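Local coordinates for DUF3863 domain-containing protein (Parabacteroides distasonis, PDB 3LM3) that is of unknown function but is probably a glycoside hydrolase or carbohydrate deacetylase, at residues Leu118-Val123 with Ala394-Asp399; Thr196-Lys201 with Trp409-Lys414. All coordinates share one frame; numbering follows the deposited sequence. Where two conformers were deposited one is given.

How the contacts relate
Both contacts tie the loop that follows strand 383-389 of the antiparallel sheet to the part of the chain that holds the parallel sheets. Contact 1 lies at the surface, about 20 Å from the chain's centre, and is charged: one arginine at the start of helix 120-138 meets two carboxylates and a carbonyl. Contact 2 is buried, about 16 Å from that centre, and joins two loops mainly through leucine, cysteine and aromatic side chains around a histidine. Their centres lie about 13 Å apart and they touch: E396 of contact 1 probably accepts a hydrogen bond from the backbone of F199 in contact 2, and E197 one from A394.

Contact 1: Leu118-Val123 with Ala394-Asp399; sequences LPRERV and AHEPAD
R120 sets CG anti to its carbonyl carbon (chi1 -70°) and runs extended, putting NE out beside the loop; chi4 of 84° then turns the guanidinium toward E396, P397 and D399. E396, likewise extended beyond CG, reaches back to it. R120 NH2 forms a salt bridge with E396 OE1, 2.9 Å away, on the anti side of the carboxylate. R120 NH1 and R120 NH2 both grip the carbonyl oxygen P397 O end-on, at 2.9 Å from NH2 and 3.1 Å from NH1, close to the guanidinium plane. R120 NH1 also bridges to D399 OD1 at 3.0 Å. D399 OD1 takes a second bond from R120 N, also 3.0 Å and nearly straight at 172°; the two donors come from opposite faces of the carboxylate. A water accepts from R120 NE and donates to E396 OE1, so all three guanidinium nitrogens have partners and the group's rotation is fixed. A second water links E121 N to D399 OD2, leaving both D399 oxygens engaged at the helix's first turn, where the negative charge would probably be favoured. P119 is the N-cap of helix 120-138, which this network joins to the loop between strand 383-389 and helix 434-443, with R120 also touching D155 of helix 154-163.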
loop_
_atom_site.group_PDB
_atom_site.type_symbol
_atom_site.label_atom_id
_atom_site.label_comp_id
_atom_site.label_asym_id
_atom_site.label_seq_id
_atom_site.Cartn_x
_atom_site.Cartn_y
_atom_site.Cartn_z
ATOM N N LEU A 118 2.808 -17.152 9.952
ATOM C CA LEU A 118 2.415 -18.431 9.381
ATOM C C LEU A 118 3.526 -18.885 8.463
ATOM O O LEU A 118 4.138 -18.046 7.785
ATOM C CB LEU A 118 1.132 -18.290 8.578
ATOM C CG LEU A 118 -0.085 -17.673 9.291
ATOM C CD1 LEU A 118 -1.196 -17.382 8.270
ATOM C CD2 LEU A 118 -0.581 -18.511 10.461
ATOM N N PRO A 119 3.810 -20.203 8.438
ATOM C CA PRO A 119 4.761 -20.708 7.478
ATOM C C PRO A 119 4.309 -20.419 6.046
ATOM O O PRO A 119 3.108 -20.364 5.749
ATOM C CB PRO A 119 4.790 -22.214 7.742
ATOM C CG PRO A 119 3.971 -22.474 8.914
ATOM C CD PRO A 119 3.240 -21.245 9.301
ATOM N N ARG A 120 5.278 -20.271 5.162
ATOM C CA ARG A 120 4.997 -19.983 3.747
ATOM C C ARG A 120 3.982 -20.950 3.153
ATOM O O ARG A 120 3.044 -20.512 2.481
ATOM C CB ARG A 120 6.318 -19.994 2.954
ATOM C CG ARG A 120 7.235 -18.835 3.263
ATOM C CD ARG A 120 8.637 -19.082 2.793
ATOM N NE ARG A 120 9.437 -17.865 2.906
ATOM C CZ ARG A 120 10.063 -17.437 4.004
ATOM N NH1 ARG A 120 10.009 -18.117 5.156
ATOM N NH2 ARG A 120 10.705 -16.293 3.973
ATOM N N GLU A 121 4.156 -22.245 3.399
ATOM C CA GLU A 121 3.267 -23.253 2.820
ATOM C C GLU A 121 1.838 -23.096 3.318
ATOM O O GLU A 121 0.898 -23.364 2.574
ATOM C CB GLU A 121 3.757 -24.678 3.117
ATOM C CG GLU A 121 5.031 -25.075 2.382
ATOM N N ARG A 122 1.666 -22.680 4.571
ATOM C CA ARG A 122 0.341 -22.448 5.119
ATOM C C ARG A 122 -0.335 -21.228 4.485
ATOM O O ARG A 122 -1.522 -21.277 4.167
ATOM C CB ARG A 122 0.408 -22.295 6.642
ATOM C CG ARG A 122 -0.959 -21.969 7.258
ATOM C CD ARG A 122 -0.929 -22.157 8.744
ATOM N NE ARG A 122 -2.203 -21.786 9.326
ATOM C CZ ARG A 122 -2.468 -21.832 10.629
ATOM N NH1 ARG A 122 -1.534 -22.233 11.486
ATOM N NH2 ARG A 122 -3.673 -21.513 11.070
ATOM N N VAL A 123 0.404 -20.122 4.343
ATOM C CA VAL A 123 -0.131 -18.976 3.647
ATOM C C VAL A 123 -0.580 -19.393 2.255
ATOM O O VAL A 123 -1.688 -19.044 1.838
ATOM C CB VAL A 123 0.857 -17.802 3.593
ATOM C CG1 VAL A 123 0.283 -16.622 2.800
ATOM C CG2 VAL A 123 1.277 -17.344 5.018
ATOM N N ALA A 394 19.680 -10.341 -0.824
ATOM C CA ALA A 394 18.770 -10.173 0.283
ATOM C C ALA A 394 18.244 -11.531 0.736
ATOM O O ALA A 394 18.320 -12.532 0.008
ATOM C CB ALA A 394 17.586 -9.231 -0.135
ATOM N N HIS A 395 17.759 -11.555 1.967
ATOM C CA HIS A 395 17.226 -12.743 2.651
ATOM C C HIS A 395 16.005 -12.388 3.472
ATOM O O HIS A 395 16.080 -11.393 4.215
ATOM C CB HIS A 395 18.260 -13.287 3.650
ATOM C CG HIS A 395 19.590 -13.574 3.042
ATOM N ND1 HIS A 395 20.632 -12.666 3.052
ATOM C CD2 HIS A 395 20.038 -14.660 2.379
ATOM C CE1 HIS A 395 21.664 -13.188 2.419
ATOM N NE2 HIS A 395 21.333 -14.396 2.005
ATOM N N GLU A 396 14.963 -13.209 3.456
ATOM C CA GLU A 396 13.831 -13.041 4.334
ATOM C C GLU A 396 13.995 -13.910 5.571
ATOM O O GLU A 396 14.795 -14.862 5.569
ATOM C CB GLU A 396 12.537 -13.444 3.593
ATOM C CG GLU A 396 12.137 -12.589 2.411
ATOM C CD GLU A 396 10.992 -13.191 1.638
ATOM O OE1 GLU A 396 10.682 -14.407 1.798
ATOM O OE2 GLU A 396 10.331 -12.415 0.916
ATOM N N PRO A 397 13.203 -13.621 6.605
ATOM C CA PRO A 397 13.205 -14.531 7.773
ATOM C C PRO A 397 12.849 -15.965 7.427
ATOM O O PRO A 397 12.038 -16.216 6.542
ATOM C CB PRO A 397 12.165 -13.898 8.700
ATOM C CG PRO A 397 12.100 -12.497 8.279
ATOM C CD PRO A 397 12.325 -12.459 6.817
ATOM N N ALA A 398 13.459 -16.913 8.141
ATOM C CA ALA A 398 13.099 -18.286 8.054
ATOM C C ALA A 398 11.643 -18.439 8.492
ATOM O O ALA A 398 11.082 -17.564 9.196
ATOM C CB ALA A 398 14.028 -19.110 8.959
ATOM N N ASP A 399 11.018 -19.497 8.001
ATOM C CA ASP A 399 9.584 -19.711 8.269
ATOM C C ASP A 399 9.243 -19.505 9.755
ATOM O O ASP A 399 9.794 -20.180 10.631
ATOM C CB ASP A 399 9.170 -21.137 7.920
ATOM C CG ASP A 399 8.544 -21.282 6.563
ATOM O OD1 ASP A 399 8.151 -20.292 5.928
ATOM O OD2 ASP A 399 8.410 -22.454 6.142
HETATM O O HOH W 1 9.938 -16.487 0.370
HETATM O O HOH W 2 6.571 -23.424 4.630
#

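Contact 2: Thr196-Lys201 with Trp409-Lys414; sequences TEHFCK and WSLINK
L411, in the conformer given, lays its CD1 over one face of the H198 imidazole, a CH-pi contact with the methyl 4.2 Å from the ring centroid and 18° off the normal. The same CD1 of L411 meets K201 CB at 3.6 Å, while L411 CB packs on C200 CB. The ring is held at its edge as well: C200 N donates to H198 ND1 (3.0 Å) in the ring plane, and a water bonded to NE2 makes a weak bond to S410 O. W409 O also lies at this edge, 3.0 Å from H198 CE1. An alanine at H198 would probably leave C200 N without its side-chain acceptor and open a gap beneath the L411 methyl. Next to the histidine, F199 crosses W409 at about a right angle, F199 CE1 lying 3.7 Å from W409 CB, the ring planes 76° apart; W409 NE1 turns elsewhere, to A406 O. The K201 chain leads away from L411, and K201 NZ forms a salt bridge with E197 OE1, 2.7 Å away, and also bonds L392 O. H198 to K201 form a type I beta turn, closed by K201 N to H198 O. The arrangement is thus a beta turn whose first residue accepts from the turn's own backbone through its imidazole, packed in the interior against an irregular segment that follows the antiparallel sheet.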
loop_
_atom_site.group_PDB
_atom_site.type_symbol
_atom_site.label_atom_id
_atom_site.label_comp_id
_atom_site.label_asym_id
_atom_site.label_seq_id
_atom_site.Cartn_x
_atom_site.Cartn_y
_atom_site.Cartn_z
ATOM N N THR A 196 12.766 -13.451 -6.015
ATOM C CA THR A 196 12.648 -14.650 -5.206
ATOM C C THR A 196 13.423 -14.531 -3.877
ATOM O O THR A 196 13.107 -15.230 -2.907
ATOM C CB THR A 196 13.131 -15.888 -5.998
ATOM O OG1 THR A 196 14.425 -15.659 -6.513
ATOM C CG2 THR A 196 12.169 -16.204 -7.167
ATOM N N GLU A 197 14.374 -13.604 -3.813
ATOM C CA GLU A 197 15.120 -13.364 -2.586
ATOM C C GLU A 197 14.327 -12.680 -1.484
ATOM O O GLU A 197 14.569 -12.938 -0.320
ATOM C CB GLU A 197 16.362 -12.520 -2.860
ATOM C CG GLU A 197 17.384 -13.212 -3.746
ATOM C CD GLU A 197 18.601 -12.366 -4.052
ATOM O OE1 GLU A 197 18.789 -11.284 -3.418
ATOM O OE2 GLU A 197 19.347 -12.759 -4.968
ATOM N N HIS A 198 13.436 -11.745 -1.840
ATOM C CA HIS A 198 12.830 -10.870 -0.862
ATOM C C HIS A 198 11.719 -10.053 -1.518
ATOM O O HIS A 198 11.944 -9.415 -2.559
ATOM C CB HIS A 198 13.881 -9.922 -0.284
ATOM C CG HIS A 198 13.482 -9.300 1.018
ATOM N ND1 HIS A 198 12.441 -8.393 1.157
ATOM C CD2 HIS A 198 14.012 -9.452 2.259
ATOM C CE1 HIS A 198 12.354 -8.036 2.427
ATOM N NE2 HIS A 198 13.314 -8.645 3.110
ATOM N N PHE A 199 10.547 -10.083 -0.883
ATOM C CA PHE A 199 9.364 -9.406 -1.400
ATOM C C PHE A 199 9.535 -7.884 -1.563
ATOM O O PHE A 199 8.808 -7.268 -2.343
ATOM C CB PHE A 199 8.099 -9.750 -0.566
ATOM C CG PHE A 199 7.973 -9.013 0.745
ATOM C CD1 PHE A 199 8.859 -9.221 1.775
ATOM C CD2 PHE A 199 6.880 -8.185 0.977
ATOM C CE1 PHE A 199 8.704 -8.559 2.991
ATOM C CE2 PHE A 199 6.707 -7.541 2.200
ATOM C CZ PHE A 199 7.640 -7.694 3.198
ATOM N N CYS A 200 10.470 -7.266 -0.824
ATOM C CA CYS A 200 10.734 -5.832 -0.925
ATOM C C CYS A 200 11.770 -5.469 -1.999
ATOM O O CYS A 200 11.976 -4.271 -2.303
ATOM C CB CYS A 200 11.267 -5.312 0.399
ATOM S SG CYS A 200 10.015 -5.190 1.698
ATOM N N LYS A 201 12.456 -6.475 -2.550
ATOM C CA LYS A 201 13.548 -6.279 -3.502
ATOM C C LYS A 201 13.032 -6.460 -4.928
ATOM O O LYS A 201 12.461 -7.516 -5.245
ATOM C CB LYS A 201 14.660 -7.320 -3.238
ATOM C CG LYS A 201 15.759 -7.275 -4.256
ATOM C CD LYS A 201 16.949 -8.206 -3.917
ATOM C CE LYS A 201 17.717 -8.557 -5.193
ATOM N NZ LYS A 201 19.123 -8.970 -4.833
ATOM N N TRP A 409 10.661 -7.732 8.588
ATOM C CA TRP A 409 10.968 -8.128 7.212
ATOM C C TRP A 409 11.607 -6.998 6.400
ATOM O O TRP A 409 11.680 -7.080 5.177
ATOM C CB TRP A 409 9.693 -8.620 6.517
ATOM C CG TRP A 409 9.194 -9.920 7.065
ATOM C CD1 TRP A 409 8.783 -10.161 8.337
ATOM C CD2 TRP A 409 9.048 -11.160 6.357
ATOM N NE1 TRP A 409 8.415 -11.470 8.472
ATOM C CE2 TRP A 409 8.576 -12.109 7.275
ATOM C CE3 TRP A 409 9.311 -11.574 5.048
ATOM C CZ2 TRP A 409 8.356 -13.436 6.925
ATOM C CZ3 TRP A 409 9.046 -12.875 4.691
ATOM C CH2 TRP A 409 8.608 -13.801 5.634
ATOM N N SER A 410 12.070 -5.946 7.062
ATOM C CA SER A 410 12.620 -4.809 6.339
ATOM C C SER A 410 13.885 -5.140 5.585
ATOM O O SER A 410 14.699 -5.947 6.031
ATOM C CB SER A 410 12.878 -3.634 7.278
ATOM O OG SER A 410 11.658 -3.162 7.853
ATOM N N LEU A 411 14.044 -4.493 4.445
ATOM C CA LEU A 411 15.262 -4.597 3.641
ATOM C C LEU A 411 16.069 -3.326 3.886
ATOM O O LEU A 411 15.705 -2.227 3.440
ATOM C CB LEU A 411 14.906 -4.798 2.161
ATOM C CG LEU A 411 16.038 -5.308 1.263
ATOM C CD1 LEU A 411 15.479 -5.888 -0.048
ATOM C CD2 LEU A 411 17.092 -4.203 0.992
ATOM N N ILE A 412 17.159 -3.460 4.646
ATOM C CA ILE A 412 17.953 -2.324 5.098
ATOM C C ILE A 412 19.418 -2.674 4.915
ATOM O O ILE A 412 19.840 -3.809 5.252
ATOM C CB ILE A 412 17.646 -2.042 6.592
ATOM C CG1 ILE A 412 16.234 -1.491 6.743
ATOM C CG2 ILE A 412 18.621 -1.035 7.218
ATOM C CD1 ILE A 412 15.734 -1.333 8.190
ATOM N N ASN A 413 20.189 -1.756 4.351
ATOM C CA ASN A 413 21.620 -1.971 4.260
ATOM C C ASN A 413 22.336 -0.647 4.532
ATOM O O ASN A 413 22.584 -0.357 5.698
ATOM C CB ASN A 413 22.030 -2.703 2.968
ATOM C CG ASN A 413 21.325 -2.193 1.727
ATOM O OD1 ASN A 413 21.512 -1.062 1.309
ATOM N ND2 ASN A 413 20.580 -3.089 1.081
ATOM N N LYS A 414 22.590 0.194 3.540
ATOM C CA LYS A 414 23.506 1.342 3.755
ATOM C C LYS A 414 22.947 2.437 4.696
ATOM O O LYS A 414 23.490 2.679 5.781
ATOM C CB LYS A 414 23.949 1.946 2.414
ATOM C CG LYS A 414 24.614 0.947 1.447
ATOM C CD LYS A 414 25.706 0.095 2.136
ATOM C CE LYS A 414 26.719 -0.536 1.131
ATOM N NZ LYS A 414 27.766 0.428 0.642
HETATM O O HOH W 3 14.293 -9.229 5.816
#